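Local coordinates for tapirin (Caldicellulosiruptor kristjanssonii, PDB 6N2B), which probably binds cellulose and is thought to take part in cell adhesion, with a calcium ion bound in its C-terminal domain, at residues G261-I272 with N285-T296. Sequence-based numbering, arbitrary orientation.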
loop_
_atom_site.group_PDB
_atom_site.type_symbol
_atom_site.label_atom_id
_atom_site.label_comp_id
_atom_site.label_asym_id
_atom_site.label_seq_id
_atom_site.Cartn_x
_atom_site.Cartn_y
_atom_site.Cartn_z
ATOM N N GLY A 261 2.621 -3.669 14.675
ATOM C CA GLY A 261 3.808 -2.978 14.216
ATOM C C GLY A 261 3.723 -2.441 12.811
ATOM O O GLY A 261 4.755 -2.086 12.228
ATOM N N ASN A 262 2.526 -2.376 12.244
ATOM C CA ASN A 262 2.350 -1.788 10.931
ATOM C C ASN A 262 2.210 -0.286 11.035
ATOM O O ASN A 262 1.536 0.232 11.928
ATOM C CB ASN A 262 1.127 -2.376 10.254
ATOM C CG ASN A 262 1.147 -3.849 10.279
ATOM O OD1 ASN A 262 2.035 -4.478 9.692
ATOM N ND2 ASN A 262 0.196 -4.433 10.991
ATOM N N SER A 263 2.842 0.409 10.104
ATOM C CA SER A 263 2.822 1.862 10.085
ATOM C C SER A 263 2.753 2.259 8.615
ATOM O O SER A 263 3.677 1.958 7.851
ATOM C CB SER A 263 4.059 2.410 10.808
ATOM O OG SER A 263 4.386 3.741 10.439
ATOM N N ILE A 264 1.650 2.881 8.194
ATOM C CA ILE A 264 1.442 3.222 6.786
ATOM C C ILE A 264 1.270 4.734 6.635
ATOM O O ILE A 264 0.420 5.341 7.296
ATOM C CB ILE A 264 0.239 2.466 6.200
ATOM C CG1 ILE A 264 0.576 0.988 6.066
ATOM C CG2 ILE A 264 -0.111 2.981 4.848
ATOM C CD1 ILE A 264 -0.658 0.110 5.969
ATOM N N GLU A 265 2.078 5.339 5.759
ATOM C CA GLU A 265 1.989 6.761 5.431
ATOM C C GLU A 265 1.655 6.921 3.961
ATOM O O GLU A 265 2.439 6.516 3.104
ATOM C CB GLU A 265 3.292 7.491 5.730
ATOM C CG GLU A 265 3.518 7.731 7.187
ATOM C CD GLU A 265 4.972 7.976 7.484
ATOM O OE1 GLU A 265 5.670 8.590 6.634
ATOM O OE2 GLU A 265 5.417 7.546 8.569
ATOM N N ILE A 266 0.519 7.538 3.671
ATOM C CA ILE A 266 0.093 7.782 2.306
ATOM C C ILE A 266 0.013 9.283 2.085
ATOM O O ILE A 266 -0.788 9.968 2.730
ATOM C CB ILE A 266 -1.251 7.114 2.005
ATOM C CG1 ILE A 266 -1.176 5.618 2.329
ATOM C CG2 ILE A 266 -1.581 7.331 0.534
ATOM C CD1 ILE A 266 -0.366 4.813 1.302
ATOM N N LYS A 267 0.835 9.794 1.167
ATOM C CA LYS A 267 0.920 11.237 0.973
ATOM C C LYS A 267 -0.189 11.767 0.095
ATOM O O LYS A 267 -0.608 12.913 0.266
ATOM C CB LYS A 267 2.264 11.604 0.372
ATOM C CG LYS A 267 3.373 11.466 1.373
ATOM C CD LYS A 267 4.700 11.389 0.688
ATOM C CE LYS A 267 5.102 12.726 0.104
ATOM N NZ LYS A 267 6.076 12.509 -1.011
ATOM N N GLU A 268 -0.678 10.966 -0.848
ATOM C CA GLU A 268 -1.725 11.417 -1.747
ATOM C C GLU A 268 -2.891 10.464 -1.613
ATOM O O GLU A 268 -3.641 10.537 -0.628
ATOM C CB GLU A 268 -1.176 11.576 -3.172
ATOM C CG GLU A 268 -0.167 12.744 -3.333
ATOM C CD GLU A 268 -0.678 14.093 -2.772
ATOM O OE1 GLU A 268 -1.919 14.316 -2.753
ATOM O OE2 GLU A 268 0.166 14.939 -2.360
ATOM N N ILE A 269 -3.091 9.533 -2.549
ATOM C CA ILE A 269 -4.325 8.755 -2.626
ATOM C C ILE A 269 -4.079 7.313 -2.201
ATOM O O ILE A 269 -3.167 6.649 -2.709
ATOM C CB ILE A 269 -4.931 8.802 -4.039
ATOM C CG1 ILE A 269 -5.496 10.199 -4.321
ATOM C CG2 ILE A 269 -5.997 7.719 -4.196
ATOM C CD1 ILE A 269 -5.210 10.731 -5.715
ATOM N N MET A 270 -4.910 6.829 -1.283
ATOM C CA MET A 270 -5.073 5.404 -1.021
ATOM C C MET A 270 -6.427 4.990 -1.584
ATOM O O MET A 270 -7.472 5.322 -1.015
ATOM C CB MET A 270 -4.973 5.097 0.468
ATOM C CG MET A 270 -5.012 3.624 0.812
ATOM S SD MET A 270 -4.810 3.432 2.595
ATOM C CE MET A 270 -4.283 1.729 2.666
ATOM N N TYR A 271 -6.407 4.292 -2.711
ATOM C CA TYR A 271 -7.618 3.821 -3.369
ATOM C C TYR A 271 -7.828 2.355 -3.012
ATOM O O TYR A 271 -6.972 1.510 -3.299
ATOM C CB TYR A 271 -7.530 4.016 -4.889
ATOM C CG TYR A 271 -8.749 3.544 -5.668
ATOM C CD1 TYR A 271 -8.974 2.186 -5.890
ATOM C CD2 TYR A 271 -9.676 4.453 -6.181
ATOM C CE1 TYR A 271 -10.083 1.736 -6.599
ATOM C CE2 TYR A 271 -10.791 4.016 -6.901
ATOM C CZ TYR A 271 -10.984 2.650 -7.104
ATOM O OH TYR A 271 -12.068 2.183 -7.804
ATOM N N ILE A 272 -8.968 2.054 -2.417
ATOM C CA ILE A 272 -9.311 0.696 -2.027
ATOM C C ILE A 272 -10.569 0.308 -2.792
ATOM O O ILE A 272 -11.680 0.729 -2.435
ATOM C CB ILE A 272 -9.517 0.571 -0.518
ATOM C CG1 ILE A 272 -8.271 1.086 0.214
ATOM C CG2 ILE A 272 -9.863 -0.862 -0.146
ATOM C CD1 ILE A 272 -6.988 0.342 -0.117
ATOM N N ASN A 285 2.356 -3.488 20.394
ATOM C CA ASN A 285 2.888 -3.238 19.053
ATOM C C ASN A 285 1.756 -2.731 18.162
ATOM O O ASN A 285 1.264 -3.444 17.284
ATOM C CB ASN A 285 3.519 -4.510 18.484
ATOM C CG ASN A 285 4.411 -4.244 17.277
ATOM O OD1 ASN A 285 4.994 -3.158 17.128
ATOM N ND2 ASN A 285 4.527 -5.251 16.404
ATOM N N PRO A 286 1.317 -1.492 18.365
ATOM C CA PRO A 286 0.135 -1.004 17.643
ATOM C C PRO A 286 0.443 -0.569 16.211
ATOM O O PRO A 286 1.584 -0.286 15.838
ATOM C CB PRO A 286 -0.330 0.188 18.491
ATOM C CG PRO A 286 0.921 0.679 19.147
ATOM C CD PRO A 286 1.802 -0.517 19.363
ATOM N N ASN A 287 -0.622 -0.517 15.408
ATOM C CA ASN A 287 -0.566 0.007 14.055
ATOM C C ASN A 287 -0.631 1.527 14.079
ATOM O O ASN A 287 -1.114 2.133 15.038
ATOM C CB ASN A 287 -1.729 -0.511 13.199
ATOM C CG ASN A 287 -1.810 -2.028 13.146
ATOM O OD1 ASN A 287 -0.793 -2.736 13.145
ATOM N ND2 ASN A 287 -3.032 -2.535 13.087
ATOM N N THR A 288 -0.132 2.146 13.008
ATOM C CA THR A 288 -0.445 3.539 12.726
ATOM C C THR A 288 -0.748 3.676 11.241
ATOM O O THR A 288 -0.126 3.009 10.414
ATOM C CB THR A 288 0.691 4.514 13.124
ATOM O OG1 THR A 288 1.900 4.166 12.456
ATOM C CG2 THR A 288 0.942 4.478 14.612
ATOM N N LEU A 289 -1.707 4.538 10.916
ATOM C CA LEU A 289 -1.984 4.951 9.548
ATOM C C LEU A 289 -2.087 6.468 9.509
ATOM O O LEU A 289 -2.850 7.051 10.279
ATOM C CB LEU A 289 -3.285 4.318 9.031
ATOM C CG LEU A 289 -3.864 4.968 7.769
ATOM C CD1 LEU A 289 -3.029 4.634 6.542
ATOM C CD2 LEU A 289 -5.301 4.543 7.572
ATOM N N ASN A 290 -1.303 7.110 8.646
ATOM C CA ASN A 290 -1.419 8.542 8.362
ATOM C C ASN A 290 -1.613 8.670 6.865
ATOM O O ASN A 290 -0.677 8.436 6.090
ATOM C CB ASN A 290 -0.187 9.340 8.780
ATOM C CG ASN A 290 0.032 9.344 10.261
ATOM O OD1 ASN A 290 0.487 8.349 10.840
ATOM N ND2 ASN A 290 -0.275 10.475 10.897
ATOM N N ALA A 291 -2.815 9.028 6.451
ATOM C CA ALA A 291 -3.117 9.066 5.036
ATOM C C ALA A 291 -3.777 10.386 4.704
ATOM O O ALA A 291 -4.520 10.952 5.508
ATOM C CB ALA A 291 -4.012 7.903 4.608
ATOM N N ASN A 292 -3.468 10.881 3.514
ATOM C CA ASN A 292 -4.065 12.124 3.051
ATOM C C ASN A 292 -5.515 11.885 2.640
ATOM O O ASN A 292 -6.445 12.335 3.313
ATOM C CB ASN A 292 -3.226 12.689 1.905
ATOM C CG ASN A 292 -3.715 14.032 1.442
ATOM O OD1 ASN A 292 -4.470 14.702 2.148
ATOM N ND2 ASN A 292 -3.303 14.436 0.247
ATOM N N LYS A 293 -5.728 11.158 1.547
ATOM C CA LYS A 293 -7.064 10.819 1.073
ATOM C C LYS A 293 -7.207 9.302 1.015
ATOM O O LYS A 293 -6.311 8.605 0.533
ATOM C CB LYS A 293 -7.332 11.450 -0.296
ATOM C CG LYS A 293 -6.730 12.838 -0.461
ATOM C CD LYS A 293 -7.066 13.454 -1.808
ATOM C CE LYS A 293 -6.272 14.738 -2.047
ATOM N NZ LYS A 293 -6.887 15.592 -3.108
ATOM N N ILE A 294 -8.316 8.797 1.541
ATOM C CA ILE A 294 -8.647 7.382 1.511
ATOM C C ILE A 294 -9.983 7.218 0.808
ATOM O O ILE A 294 -10.926 7.974 1.076
ATOM C CB ILE A 294 -8.736 6.781 2.927
ATOM C CG1 ILE A 294 -7.415 6.938 3.676
ATOM C CG2 ILE A 294 -9.198 5.320 2.860
ATOM C CD1 ILE A 294 -7.443 6.326 5.065
ATOM N N TYR A 295 -10.073 6.230 -0.078
ATOM C CA TYR A 295 -11.358 5.811 -0.623
ATOM C C TYR A 295 -11.488 4.305 -0.472
ATOM O O TYR A 295 -10.538 3.566 -0.746
ATOM C CB TYR A 295 -11.528 6.208 -2.109
ATOM C CG TYR A 295 -12.671 5.479 -2.808
ATOM C CD1 TYR A 295 -13.981 5.959 -2.740
ATOM C CD2 TYR A 295 -12.447 4.302 -3.524
ATOM C CE1 TYR A 295 -15.039 5.289 -3.363
ATOM C CE2 TYR A 295 -13.495 3.632 -4.144
ATOM C CZ TYR A 295 -14.787 4.133 -4.060
ATOM O OH TYR A 295 -15.826 3.468 -4.672
ATOM N N THR A 296 -12.654 3.850 -0.026
ATOM C CA THR A 296 -13.019 2.441 -0.131
ATOM C C THR A 296 -14.353 2.294 -0.851
ATOM O O THR A 296 -15.198 3.196 -0.837
ATOM C CB THR A 296 -13.130 1.737 1.228
ATOM O OG1 THR A 296 -14.461 1.896 1.736
ATOM C CG2 THR A 296 -12.142 2.295 2.218
HETATM O O HOH W 1 3.409 1.629 14.365
HETATM O O HOH W 2 1.869 5.814 9.733
#
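The amides of Asn-262 and Asn-287 run alongside each other, with 37° between their planes. The CB of Asn-287 rests 3.6 Å from Asn-262 O. With chi1 at -56°, CG is anti to the carbonyl carbon; it packs against CB and ND2 of Asn-262, and the amide reaches its neighbour. OD1 accepts a hydrogen bond from ND2 of Asn-262 at 2.9 Å, the donor lying well above the carbonyl plane. The same OD1 takes a weak bond from the backbone N of Asn-262. OD1 of Asn-262 accepts a bond from Phe-240 N in the preceding turn, and ND2 of Asn-287 reaches Tyr-309 OH in the next; ND2 of Asn-262 is also held by Asn-258 O. A leucine in place of Asn-287 would probably leave ND2 of the buried Asn-262 without one of its two acceptors and Tyr-309 OH without its amide mate.

These are two successive turns of a right-handed parallel beta-helix. Strands 263-266 and 287-291 pair on one face, and 269-272 and 293-296 on the next. The corner takes two residues in one turn, Lys-267 and Glu-268, but one in the other, Asn-292. The register therefore shifts by one, a beta bulge. Asn-292 ND2 makes weak bonds there to Lys-267 O and Glu-268 OE1.

Inside, Ile-264 CG2 meets Leu-289 CD1 at 3.8 Å, and Ile-266 CB faces Ala-291 CB at 3.9 Å. On the outer side, Tyr-295 CD2 sits over one face of the Tyr-271 ring, toward its rim. The two planes are 35° apart. Helix 408-413 packs on both tyrosines. Tyr-295 OH bonds Asp-317 and Lys-413, while Tyr-271 OH bonds Gln-273. Farther along the outer surface, water 2 donates to Asn-290 OD1 at 3.1 Å and, weakly, to Ile-264 O.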